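Local coordinates for protein SSD1 (PDB 7AM1), which binds mRNA untranslated regions and represses translation as a pseudonuclease of the RNase II family that has lost enzymatic activity, at residues Ser868-Arg873 / Tyr879-His884. Sequence-based numbering, arbitrary orientation.
Sequences STTETR and YIQEIH
Arg873 lays one face of its guanidinium over Ile880 and reaches on to Glu882 in the neighbouring strand. Its CG sits between the backbone N and the carbonyl carbon (chi1 63°), and the chain then runs extended, passing over Ile880 at a slant. Ile880 CD1 lies 3.7 Å above the guanidinium plane, offset toward its rim, and CG2 is 3.6 Å from Arg873 NH1; the two branches of isoleucine offer the arginine nonpolar carbon to lie on. Beyond it, NH1 forms a 2.7 Å salt bridge with Glu882 OE2. Guanidinium and carboxylate stand nearly perpendicular, 79° apart, so a single nitrogen does the gripping. Arg873 NE turns to Glu875 of the same strand. The other carboxylate oxygen, Glu882 OE1, takes a nearly straight 2.9 Å hydrogen bond from His884 NE2, which meets it from above the carboxylate plane. Partners on both oxygens probably limit rotation of the carboxylate. Glu871 runs alongside Glu882, OE2 of the former 4.7 Å from OE1 of the latter; the arginine salt bridge would probably offset these like charges.

On the other face, Gln881 extends with CG anti to the backbone N (chi1 -178°), bringing NE2 against Thr870 CB. Gln881 OE1 accepts a hydrogen bond from Trp782 NE1, while NE2 donates to a water that also links Glu871 N and Glu882 O. Beta-branched Thr872 suits an extended strand and turns its methyl to Gln881 CB, its non-hydrogen-bonded partner. Paired backbone bonds join Arg873 and Ile880, and a further one runs from Glu882 N to Glu871 O (2.9 Å). Strands 872-875 and 878-884 thus form an antiparallel beta hairpin in the C-terminal part of Ssd1, with 872-875 the edge strand and 878-884 also pairing with strand 777-782.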
ATOM      1  N   SER A 868      -9.149 -34.330   1.737  1.00 50.60           N
ATOM      2  CA  SER A 868      -9.407 -34.835   0.395  1.00 54.79           C
ATOM      3  C   SER A 868      -9.041 -33.839  -0.700  1.00 52.00           C
ATOM      4  O   SER A 868      -8.984 -34.231  -1.870  1.00 52.08           O
ATOM      5  CB  SER A 868     -10.881 -35.221   0.257  1.00 61.70           C
ATOM      6  OG  SER A 868     -11.722 -34.116   0.539  1.00 64.57           O
ATOM      7  N   THR A 869      -8.782 -32.575  -0.361  1.00 49.78           N
ATOM      8  CA  THR A 869      -8.337 -31.600  -1.349  1.00 48.98           C
ATOM      9  C   THR A 869      -6.847 -31.704  -1.658  1.00 49.73           C
ATOM     10  O   THR A 869      -6.377 -31.042  -2.587  1.00 50.01           O
ATOM     11  CB  THR A 869      -8.624 -30.174  -0.870  1.00 45.63           C
ATOM     12  OG1 THR A 869      -7.810 -29.887   0.274  1.00 42.64           O
ATOM     13  CG2 THR A 869     -10.090 -30.010  -0.501  1.00 46.12           C
ATOM     14  N   THR A 870      -6.098 -32.504  -0.911  1.00 50.47           N
ATOM     15  CA  THR A 870      -4.653 -32.561  -1.065  1.00 50.44           C
ATOM     16  C   THR A 870      -4.259 -33.671  -2.035  1.00 51.04           C
ATOM     17  O   THR A 870      -5.017 -34.607  -2.291  1.00 50.55           O
ATOM     18  CB  THR A 870      -3.978 -32.778   0.293  1.00 51.54           C
ATOM     19  OG1 THR A 870      -4.236 -34.109   0.760  1.00 53.01           O
ATOM     20  CG2 THR A 870      -4.509 -31.776   1.315  1.00 51.20           C
ATOM     21  N   GLU A 871      -3.057 -33.540  -2.591  1.00 52.33           N
ATOM     22  CA  GLU A 871      -2.493 -34.517  -3.521  1.00 55.80           C
ATOM     23  C   GLU A 871      -1.407 -35.284  -2.772  1.00 53.43           C
ATOM     24  O   GLU A 871      -0.326 -34.743  -2.512  1.00 51.66           O
ATOM     25  CB  GLU A 871      -1.940 -33.823  -4.764  1.00 60.37           C
ATOM     26  CG  GLU A 871      -1.462 -34.771  -5.861  1.00 66.70           C
ATOM     27  CD  GLU A 871      -2.583 -35.635  -6.424  1.00 72.28           C
ATOM     28  OE1 GLU A 871      -3.750 -35.186  -6.403  1.00 73.43           O
ATOM     29  OE2 GLU A 871      -2.301 -36.765  -6.884  1.00 75.23           O
ATOM     30  N   THR A 872      -1.688 -36.543  -2.429  1.00 54.03           N
ATOM     31  CA  THR A 872      -0.825 -37.312  -1.543  1.00 54.44           C
ATOM     32  C   THR A 872      -0.555 -38.696  -2.113  1.00 53.79           C
ATOM     33  O   THR A 872      -1.267 -39.178  -2.998  1.00 55.18           O
ATOM     34  CB  THR A 872      -1.445 -37.459  -0.144  1.00 57.69           C
ATOM     35  OG1 THR A 872      -2.756 -38.026  -0.258  1.00 61.15           O
ATOM     36  CG2 THR A 872      -1.530 -36.116   0.560  1.00 56.73           C
ATOM     37  N   ARG A 873       0.494 -39.332  -1.588  1.00 50.34           N
ATOM     38  CA  ARG A 873       0.778 -40.721  -1.916  1.00 51.37           C
ATOM     39  C   ARG A 873       1.729 -41.312  -0.885  1.00 49.40           C
ATOM     40  O   ARG A 873       2.522 -40.598  -0.262  1.00 47.95           O
ATOM     41  CB  ARG A 873       1.372 -40.871  -3.319  1.00 55.85           C
ATOM     42  CG  ARG A 873       2.712 -40.206  -3.517  1.00 58.74           C
ATOM     43  CD  ARG A 873       3.080 -40.202  -4.991  1.00 63.69           C
ATOM     44  NE  ARG A 873       4.519 -40.068  -5.188  1.00 67.27           N
ATOM     45  CZ  ARG A 873       5.159 -38.910  -5.321  1.00 69.55           C
ATOM     46  NH1 ARG A 873       4.490 -37.763  -5.278  1.00 69.05           N
ATOM     47  NH2 ARG A 873       6.474 -38.899  -5.493  1.00 71.57           N
ATOM     48  N   TYR A 879       5.524 -40.626   3.245  1.00 56.11           N
ATOM     49  CA  TYR A 879       4.167 -40.073   3.231  1.00 52.90           C
ATOM     50  C   TYR A 879       4.246 -38.711   2.542  1.00 51.06           C
ATOM     51  O   TYR A 879       4.514 -37.687   3.172  1.00 50.15           O
ATOM     52  CB  TYR A 879       3.620 -39.984   4.652  1.00 50.43           C
ATOM     53  CG  TYR A 879       3.545 -41.341   5.321  1.00 50.50           C
ATOM     54  CD1 TYR A 879       4.653 -41.878   5.962  1.00 51.15           C
ATOM     55  CD2 TYR A 879       2.379 -42.095   5.287  1.00 50.53           C
ATOM     56  CE1 TYR A 879       4.599 -43.125   6.565  1.00 53.03           C
ATOM     57  CE2 TYR A 879       2.315 -43.347   5.890  1.00 52.34           C
ATOM     58  CZ  TYR A 879       3.428 -43.855   6.525  1.00 53.61           C
ATOM     59  OH  TYR A 879       3.378 -45.093   7.124  1.00 55.75           O
ATOM     60  N   ILE A 880       3.980 -38.709   1.236  1.00 49.83           N
ATOM     61  CA  ILE A 880       4.343 -37.607   0.353  1.00 48.51           C
ATOM     62  C   ILE A 880       3.116 -36.777   0.012  1.00 46.78           C
ATOM     63  O   ILE A 880       2.071 -37.320  -0.367  1.00 46.15           O
ATOM     64  CB  ILE A 880       5.007 -38.135  -0.934  1.00 50.90           C
ATOM     65  CG1 ILE A 880       6.246 -38.960  -0.588  1.00 52.43           C
ATOM     66  CG2 ILE A 880       5.333 -36.983  -1.874  1.00 51.40           C
ATOM     67  CD1 ILE A 880       6.956 -39.544  -1.793  1.00 54.69           C
ATOM     68  N   GLN A 881       3.251 -35.455   0.131  1.00 46.32           N
ATOM     69  CA  GLN A 881       2.274 -34.499  -0.376  1.00 46.37           C
ATOM     70  C   GLN A 881       2.942 -33.649  -1.448  1.00 47.71           C
ATOM     71  O   GLN A 881       4.045 -33.133  -1.232  1.00 45.75           O
ATOM     72  CB  GLN A 881       1.728 -33.598   0.737  1.00 44.22           C
ATOM     73  CG  GLN A 881       0.671 -32.611   0.251  1.00 43.52           C
ATOM     74  CD  GLN A 881       0.240 -31.630   1.324  1.00 41.18           C
ATOM     75  OE1 GLN A 881       0.820 -31.584   2.408  1.00 39.49           O
ATOM     76  NE2 GLN A 881      -0.781 -30.832   1.022  1.00 40.57           N
ATOM     77  N   GLU A 882       2.282 -33.510  -2.596  1.00 52.12           N
ATOM     78  CA  GLU A 882       2.785 -32.680  -3.682  1.00 54.57           C
ATOM     79  C   GLU A 882       2.212 -31.272  -3.567  1.00 51.06           C
ATOM     80  O   GLU A 882       0.999 -31.099  -3.405  1.00 50.77           O
ATOM     81  CB  GLU A 882       2.422 -33.271  -5.044  1.00 59.43           C
ATOM     82  CG  GLU A 882       2.761 -34.736  -5.213  1.00 63.36           C
ATOM     83  CD  GLU A 882       2.490 -35.228  -6.623  1.00 67.20           C
ATOM     84  OE1 GLU A 882       1.764 -34.532  -7.369  1.00 68.37           O
ATOM     85  OE2 GLU A 882       3.000 -36.311  -6.983  1.00 69.26           O
ATOM     86  N   ILE A 883       3.088 -30.275  -3.647  1.00 48.30           N
ATOM     87  CA  ILE A 883       2.704 -28.868  -3.645  1.00 45.96           C
ATOM     88  C   ILE A 883       2.973 -28.315  -5.041  1.00 47.45           C
ATOM     89  O   ILE A 883       4.128 -28.265  -5.485  1.00 48.28           O
ATOM     90  CB  ILE A 883       3.470 -28.073  -2.575  1.00 44.40           C
ATOM     91  CG1 ILE A 883       3.401 -28.771  -1.209  1.00 44.00           C
ATOM     92  CG2 ILE A 883       2.922 -26.660  -2.467  1.00 43.54           C
ATOM     93  CD1 ILE A 883       2.008 -28.844  -0.618  1.00 43.72           C
ATOM     94  N   HIS A 884       1.910 -27.898  -5.727  1.00 47.57           N
ATOM     95  CA  HIS A 884       1.989 -27.358  -7.075  1.00 48.80           C
ATOM     96  C   HIS A 884       1.536 -25.906  -7.081  1.00 47.18           C
ATOM     97  O   HIS A 884       0.650 -25.514  -6.319  1.00 46.28           O
ATOM     98  CB  HIS A 884       1.101 -28.136  -8.061  1.00 51.12           C
ATOM     99  CG  HIS A 884       1.491 -29.566  -8.248  1.00 53.57           C
ATOM    100  ND1 HIS A 884       2.228 -30.000  -9.328  1.00 55.21           N
ATOM    101  CD2 HIS A 884       1.230 -30.667  -7.504  1.00 54.19           C
ATOM    102  CE1 HIS A 884       2.413 -31.305  -9.236  1.00 56.57           C
ATOM    103  NE2 HIS A 884       1.818 -31.735  -8.139  1.00 55.66           N
TER
HETATM  104  O   HOH W   1      -1.329 -31.271  -2.055  1.00 39.75           O